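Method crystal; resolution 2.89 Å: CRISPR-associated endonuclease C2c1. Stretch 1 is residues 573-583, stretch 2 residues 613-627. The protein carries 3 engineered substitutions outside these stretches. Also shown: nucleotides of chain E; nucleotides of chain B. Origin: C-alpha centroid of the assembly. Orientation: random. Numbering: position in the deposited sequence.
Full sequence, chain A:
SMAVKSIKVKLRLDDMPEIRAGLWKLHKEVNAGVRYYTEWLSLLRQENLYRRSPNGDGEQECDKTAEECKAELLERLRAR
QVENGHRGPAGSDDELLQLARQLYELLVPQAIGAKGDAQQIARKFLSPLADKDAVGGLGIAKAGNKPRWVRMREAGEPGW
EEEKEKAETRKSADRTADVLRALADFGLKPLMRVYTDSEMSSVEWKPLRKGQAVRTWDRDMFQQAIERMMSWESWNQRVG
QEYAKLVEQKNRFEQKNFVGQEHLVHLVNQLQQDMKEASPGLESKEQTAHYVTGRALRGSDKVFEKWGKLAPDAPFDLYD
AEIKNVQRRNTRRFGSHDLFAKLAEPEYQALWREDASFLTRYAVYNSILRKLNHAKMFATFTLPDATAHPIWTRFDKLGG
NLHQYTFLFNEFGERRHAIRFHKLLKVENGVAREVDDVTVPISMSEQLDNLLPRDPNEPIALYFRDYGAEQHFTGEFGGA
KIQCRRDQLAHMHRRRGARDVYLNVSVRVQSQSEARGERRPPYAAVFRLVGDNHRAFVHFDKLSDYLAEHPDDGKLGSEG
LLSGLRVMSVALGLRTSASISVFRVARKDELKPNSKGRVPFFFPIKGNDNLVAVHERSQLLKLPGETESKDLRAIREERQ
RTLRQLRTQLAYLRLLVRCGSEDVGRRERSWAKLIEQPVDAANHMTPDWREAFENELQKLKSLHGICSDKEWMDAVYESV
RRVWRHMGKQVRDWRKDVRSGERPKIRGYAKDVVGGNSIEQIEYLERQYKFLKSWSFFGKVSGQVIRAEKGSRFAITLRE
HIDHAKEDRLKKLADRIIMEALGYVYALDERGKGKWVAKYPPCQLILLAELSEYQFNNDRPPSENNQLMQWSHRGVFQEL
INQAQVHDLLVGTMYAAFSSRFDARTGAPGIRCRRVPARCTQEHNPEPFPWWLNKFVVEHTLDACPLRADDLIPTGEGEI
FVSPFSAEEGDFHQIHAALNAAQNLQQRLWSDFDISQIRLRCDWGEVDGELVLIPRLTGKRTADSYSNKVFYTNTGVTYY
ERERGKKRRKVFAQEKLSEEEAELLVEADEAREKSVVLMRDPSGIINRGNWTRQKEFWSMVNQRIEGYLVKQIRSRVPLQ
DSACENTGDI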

# COMPACT_ATOMS: atom_id res chain seq x y z
N GLY A 573 -9.02 -11.09 3.23
CA GLY A 573 -10.17 -10.46 3.84
C GLY A 573 -9.78 -9.79 5.14
O GLY A 573 -8.63 -9.86 5.59
N LEU A 574 -10.77 -9.13 5.74
CA LEU A 574 -10.59 -8.47 7.03
C LEU A 574 -10.99 -9.37 8.19
O LEU A 574 -10.27 -9.46 9.19
CB LEU A 574 -11.39 -7.17 7.06
CG LEU A 574 -10.88 -6.09 6.11
CD1 LEU A 574 -11.59 -4.77 6.33
CD2 LEU A 574 -9.41 -5.95 6.36
N ARG A 575 -12.15 -10.03 8.07
CA ARG A 575 -12.59 -10.97 9.10
C ARG A 575 -11.63 -12.14 9.22
O ARG A 575 -11.16 -12.47 10.32
CB ARG A 575 -14.00 -11.46 8.79
CG ARG A 575 -15.02 -10.35 8.65
CD ARG A 575 -15.96 -10.67 7.52
NE ARG A 575 -17.16 -9.84 7.53
CZ ARG A 575 -18.08 -9.85 6.58
NH1 ARG A 575 -17.94 -10.66 5.54
NH2 ARG A 575 -19.14 -9.07 6.67
N THR A 576 -11.35 -12.81 8.10
CA THR A 576 -10.31 -13.82 8.02
C THR A 576 -9.22 -13.31 7.09
O THR A 576 -9.51 -12.93 5.95
CB THR A 576 -10.85 -15.15 7.51
OG1 THR A 576 -11.20 -15.02 6.12
CG2 THR A 576 -12.08 -15.55 8.29
N SER A 577 -7.98 -13.30 7.58
CA SER A 577 -6.90 -12.69 6.80
C SER A 577 -6.73 -13.38 5.46
O SER A 577 -6.53 -12.72 4.43
CB SER A 577 -5.60 -12.73 7.60
OG SER A 577 -5.69 -11.90 8.75
N ALA A 578 -6.84 -14.71 5.43
CA ALA A 578 -6.63 -15.46 4.20
C ALA A 578 -7.47 -16.72 4.22
O ALA A 578 -7.50 -17.43 5.22
CB ALA A 578 -5.15 -15.82 4.01
N SER A 579 -8.15 -16.98 3.10
CA SER A 579 -8.90 -18.21 2.89
C SER A 579 -8.36 -18.87 1.63
O SER A 579 -8.33 -18.24 0.56
CB SER A 579 -10.39 -17.93 2.78
OG SER A 579 -10.81 -17.08 3.84
N ILE A 580 -7.93 -20.12 1.74
CA ILE A 580 -7.19 -20.77 0.68
C ILE A 580 -7.92 -22.04 0.26
O ILE A 580 -8.71 -22.61 1.01
CB ILE A 580 -5.74 -21.09 1.10
CG1 ILE A 580 -5.70 -22.20 2.15
CG2 ILE A 580 -5.05 -19.84 1.62
CD1 ILE A 580 -5.31 -23.55 1.61
N SER A 581 -7.64 -22.47 -0.96
CA SER A 581 -8.09 -23.77 -1.45
C SER A 581 -7.04 -24.28 -2.42
O SER A 581 -6.59 -23.54 -3.30
CB SER A 581 -9.46 -23.67 -2.14
OG SER A 581 -9.44 -22.69 -3.15
N VAL A 582 -6.66 -25.54 -2.25
CA VAL A 582 -5.56 -26.15 -2.99
C VAL A 582 -6.14 -27.11 -4.01
O VAL A 582 -7.04 -27.90 -3.70
CB VAL A 582 -4.58 -26.87 -2.04
CG1 VAL A 582 -3.50 -27.58 -2.82
CG2 VAL A 582 -3.96 -25.88 -1.08
N PHE A 583 -5.64 -27.03 -5.24
CA PHE A 583 -6.08 -27.89 -6.33
C PHE A 583 -4.86 -28.55 -6.96
O PHE A 583 -3.78 -27.97 -7.03
CB PHE A 583 -6.86 -27.11 -7.40
CG PHE A 583 -8.30 -26.88 -7.07
CD1 PHE A 583 -9.30 -27.58 -7.73
CD2 PHE A 583 -8.67 -25.97 -6.09
CE1 PHE A 583 -10.63 -27.37 -7.43
CE2 PHE A 583 -10.01 -25.75 -5.79
CZ PHE A 583 -10.99 -26.46 -6.46
N ALA A 613 -8.58 -30.46 -12.60
CA ALA A 613 -8.01 -29.80 -11.43
C ALA A 613 -8.78 -30.28 -10.20
O ALA A 613 -9.88 -29.81 -9.92
CB ALA A 613 -8.07 -28.28 -11.57
N VAL A 614 -8.18 -31.22 -9.47
CA VAL A 614 -8.84 -31.87 -8.35
C VAL A 614 -8.65 -31.05 -7.09
O VAL A 614 -7.52 -30.66 -6.76
CB VAL A 614 -8.29 -33.30 -8.16
CG1 VAL A 614 -8.96 -33.97 -6.98
CG2 VAL A 614 -8.50 -34.10 -9.42
N HIS A 615 -9.74 -30.79 -6.37
CA HIS A 615 -9.65 -30.07 -5.11
C HIS A 615 -9.01 -30.96 -4.04
O HIS A 615 -9.45 -32.09 -3.81
CB HIS A 615 -11.04 -29.63 -4.65
CG HIS A 615 -11.04 -28.85 -3.37
ND1 HIS A 615 -11.28 -29.43 -2.14
CD2 HIS A 615 -10.84 -27.53 -3.13
CE1 HIS A 615 -11.22 -28.51 -1.20
NE2 HIS A 615 -10.96 -27.35 -1.77
N GLU A 616 -7.96 -30.44 -3.40
CA GLU A 616 -7.27 -31.16 -2.33
C GLU A 616 -7.77 -30.75 -0.95
O GLU A 616 -8.17 -31.61 -0.16
CB GLU A 616 -5.76 -30.92 -2.42
CG GLU A 616 -5.13 -31.42 -3.71
CD GLU A 616 -4.25 -32.63 -3.49
OE1 GLU A 616 -3.25 -32.52 -2.74
OE2 GLU A 616 -4.55 -33.70 -4.07
N ARG A 617 -7.76 -29.45 -0.64
CA ARG A 617 -8.19 -28.99 0.67
C ARG A 617 -8.57 -27.52 0.58
O ARG A 617 -8.14 -26.80 -0.33
CB ARG A 617 -7.10 -29.20 1.72
CG ARG A 617 -5.87 -28.33 1.51
CD ARG A 617 -4.67 -28.89 2.26
NE ARG A 617 -3.43 -28.67 1.52
CZ ARG A 617 -2.61 -27.65 1.75
NH1 ARG A 617 -2.90 -26.78 2.71
NH2 ARG A 617 -1.50 -27.51 1.04
N SER A 618 -9.38 -27.09 1.54
CA SER A 618 -9.65 -25.68 1.77
C SER A 618 -9.47 -25.39 3.25
O SER A 618 -9.74 -26.25 4.10
CB SER A 618 -11.05 -25.27 1.32
OG SER A 618 -11.15 -25.24 -0.10
N GLN A 619 -9.01 -24.19 3.55
CA GLN A 619 -8.68 -23.83 4.92
C GLN A 619 -8.87 -22.34 5.11
O GLN A 619 -8.72 -21.55 4.18
CB GLN A 619 -7.24 -24.23 5.27
CG GLN A 619 -7.12 -25.55 6.01
CD GLN A 619 -7.71 -25.47 7.41
OE1 GLN A 619 -7.38 -24.57 8.19
NE2 GLN A 619 -8.59 -26.41 7.73
N LEU A 620 -9.22 -21.96 6.34
CA LEU A 620 -9.25 -20.56 6.74
C LEU A 620 -7.94 -20.26 7.47
O LEU A 620 -7.72 -20.75 8.58
CB LEU A 620 -10.46 -20.26 7.62
CG LEU A 620 -11.83 -20.42 6.96
CD1 LEU A 620 -12.90 -19.76 7.80
CD2 LEU A 620 -11.82 -19.85 5.55
N LEU A 621 -7.07 -19.48 6.83
CA LEU A 621 -5.78 -19.11 7.43
C LEU A 621 -5.98 -17.89 8.33
O LEU A 621 -5.54 -16.77 8.04
CB LEU A 621 -4.74 -18.85 6.36
CG LEU A 621 -4.40 -19.99 5.40
CD1 LEU A 621 -3.06 -19.73 4.73
CD2 LEU A 621 -4.40 -21.33 6.11
N LYS A 622 -6.68 -18.12 9.43
CA LYS A 622 -6.90 -17.06 10.40
C LYS A 622 -5.61 -16.74 11.13
O LYS A 622 -4.93 -17.64 11.64
CB LYS A 622 -7.99 -17.47 11.40
CG LYS A 622 -9.39 -17.51 10.82
CD LYS A 622 -10.36 -18.18 11.80
CE LYS A 622 -11.79 -18.18 11.27
NZ LYS A 622 -12.39 -16.82 11.33
N LEU A 623 -5.25 -15.46 11.15
CA LEU A 623 -4.23 -15.01 12.07
C LEU A 623 -4.82 -14.98 13.47
O LEU A 623 -6.04 -14.95 13.65
CB LEU A 623 -3.73 -13.62 11.66
CG LEU A 623 -2.81 -13.58 10.44
CD1 LEU A 623 -2.48 -12.15 10.04
CD2 LEU A 623 -1.53 -14.36 10.71
N PRO A 624 -3.97 -15.03 14.50
CA PRO A 624 -4.47 -14.97 15.88
C PRO A 624 -5.36 -13.75 16.09
O PRO A 624 -5.10 -12.66 15.58
CB PRO A 624 -3.19 -14.89 16.71
CG PRO A 624 -2.19 -15.63 15.89
CD PRO A 624 -2.52 -15.32 14.45
N GLY A 625 -6.44 -13.96 16.85
CA GLY A 625 -7.38 -12.91 17.17
C GLY A 625 -8.61 -12.87 16.29
O GLY A 625 -9.52 -12.07 16.57
N GLU A 626 -8.67 -13.70 15.25
CA GLU A 626 -9.80 -13.72 14.33
C GLU A 626 -10.78 -14.84 14.65
O GLU A 626 -11.50 -15.30 13.76
CB GLU A 626 -9.30 -13.83 12.89
CG GLU A 626 -8.36 -12.69 12.49
CD GLU A 626 -7.90 -12.76 11.03
OE1 GLU A 626 -7.90 -13.87 10.46
OE2 GLU A 626 -7.55 -11.71 10.47
N THR A 627 -10.83 -15.29 15.90
CA THR A 627 -11.86 -16.21 16.36
C THR A 627 -12.95 -15.44 17.09
O THR A 627 -12.93 -14.21 17.16
CB THR A 627 -11.26 -17.30 17.26
OG1 THR A 627 -10.27 -16.72 18.13
CG2 THR A 627 -10.62 -18.39 16.43
P DT E 6 -14.36 -8.87 4.20
OP1 DT E 6 -13.55 -9.51 5.26
OP2 DT E 6 -15.17 -9.72 3.30
O5' DT E 6 -15.33 -7.80 4.87
C5' DT E 6 -14.78 -6.77 5.68
C4' DT E 6 -15.81 -5.68 5.92
O4' DT E 6 -16.36 -5.24 4.66
C3' DT E 6 -16.99 -6.13 6.78
O3' DT E 6 -17.17 -5.24 7.86
C2' DT E 6 -18.19 -6.09 5.83
C1' DT E 6 -17.75 -5.11 4.76
N1 DT E 6 -18.34 -5.41 3.44
C2 DT E 6 -19.29 -4.57 2.92
O2 DT E 6 -19.67 -3.55 3.49
N3 DT E 6 -19.78 -4.94 1.70
C4 DT E 6 -19.43 -6.06 0.97
O4 DT E 6 -19.93 -6.32 -0.12
C5 DT E 6 -18.44 -6.91 1.58
C7 DT E 6 -17.98 -8.16 0.88
C6 DT E 6 -17.95 -6.55 2.77
P G B 9 -6.66 -32.90 6.69
OP1 G B 9 -5.22 -32.89 6.32
OP2 G B 9 -7.44 -34.16 6.61
O5' G B 9 -6.79 -32.34 8.17
C5' G B 9 -6.04 -31.20 8.61
C4' G B 9 -6.54 -30.71 9.94
O4' G B 9 -5.63 -29.72 10.49
C3' G B 9 -7.93 -30.06 9.92
O3' G B 9 -8.66 -30.46 11.07
C2' G B 9 -7.60 -28.57 10.03
O2' G B 9 -8.62 -27.78 10.60
C1' G B 9 -6.36 -28.59 10.90
N9 G B 9 -5.52 -27.40 10.77
C8 G B 9 -5.24 -26.50 11.78
N7 G B 9 -4.48 -25.52 11.38
C5 G B 9 -4.26 -25.78 10.03
C6 G B 9 -3.52 -25.05 9.08
O6 G B 9 -2.88 -24.00 9.24
N1 G B 9 -3.55 -25.65 7.83
C2 G B 9 -4.22 -26.81 7.53
N2 G B 9 -4.12 -27.21 6.26
N3 G B 9 -4.92 -27.50 8.41
C4 G B 9 -4.90 -26.93 9.64
P A B 6 -18.91 -27.81 -2.33
OP1 A B 6 -19.50 -26.85 -3.30
OP2 A B 6 -18.98 -29.27 -2.60
O5' A B 6 -17.39 -27.38 -2.13
C5' A B 6 -16.36 -27.93 -2.94
C4' A B 6 -15.41 -28.76 -2.12
O4' A B 6 -14.81 -27.89 -1.13
C3' A B 6 -16.08 -29.91 -1.37
O3' A B 6 -15.52 -31.22 -1.63
C2' A B 6 -16.02 -29.50 0.11
O2' A B 6 -15.78 -30.54 1.03
C1' A B 6 -14.92 -28.45 0.16
N9 A B 6 -15.28 -27.38 1.10
C8 A B 6 -16.39 -26.57 1.01
N7 A B 6 -16.52 -25.73 2.00
C5 A B 6 -15.43 -26.01 2.82
C6 A B 6 -15.01 -25.46 4.04
N6 A B 6 -15.66 -24.47 4.66
N1 A B 6 -13.89 -25.96 4.60
C2 A B 6 -13.25 -26.96 3.97
N3 A B 6 -13.55 -27.56 2.82
C4 A B 6 -14.67 -27.04 2.28

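Two antiparallel strands, 578-583 and 613-621, carry most of this contact, and the carboxylate of Glu626 closes its open end. Between them the stretches bury 948 Å² of surface, and the backbone donors and acceptors of Ile580, Gln619 and Val582 that face the partner are all paired.

The ladder follows the ordinary antiparallel rule. Ile580 and Gln619 form a reciprocal pair: Ile580 N donates to Gln619 O at 2.9 Å, and Gln619 N returns the bond to Ile580 O at 3.0 Å, both close to straight. Two residues on, Val582 N donates to Arg617 O at 2.7 Å. Here the register slips by one, and the bulge shows in how Val582 O is used: its strong donor is Glu616 N at 2.7 Å, while Arg617 N reaches the same oxygen only weakly at 3.5 Å. One carbonyl thus serves two successive amides, and Phe583 comes to pair with His615. The non-hydrogen-bonded positions come close as well: Ser581 CA lies 3.2 Å from Arg617 O and, past the bulge, Phe583 CA lies 3.2 Å from Val614 O. Small residues suit the narrow Ser581-Ser618 pair, where Ser581 CB lies 3.1 Å from Ser618 OG.

Toward its start the first stretch leaves this pattern. Leu621 N still donates to Ala578 O at 2.6 Å, though the bond is bent, and the amide of Ser577 is satisfied by a side chain instead. Ser577 N donates to Glu626 OE1 at 2.9 Å and Ser577 OG donates to Glu626 OE2 at 2.5 Å, so a single carboxylate takes both donors of one residue. The type II turn from Leu623 to Glu626 brings the acid back to this place; Gly625 within it has a positive phi, at which a CB would jam against the preceding carbonyl. Glu626 OE1 also receives a weak bond from Leu623 N at 3.2 Å, and Lys622 NZ donates to Glu626 O at 3.0 Å, anchoring the turn from its own side.

The sheet faces divide the side chains. On one, Ala578, Ile580 and Val582 meet Leu621, Gln619 and Arg617: Ile580 CG2 packs 3.7 Å from Leu621 CD1, and Val582 CG2 lies over a face of the Arg617 guanidinium, 3.6 Å from its CZ. That flat group can accept a methyl on its face while NH1 and NH2 find hydrogen bonds elsewhere in the structure. On the other face, the edge of the His615 ring points toward the face of Phe583, and His615 CA sits 3.8 Å from the Phe583 ring centroid. His615 NE2 and Ser618 OG share a hydrogen bond of 2.7 Å, and Thr576 OG1, from the loop before the strand, donates to Ser579 OG at 3.1 Å, so these buried hydroxyls find polar partners.

Nucleic acid takes two further amides: Leu574 N and Arg575 N both donate to OP1 of DT6 of chain E, at 2.8 and 3.2 Å, one phosphate oxygen satisfying two consecutive loop amides.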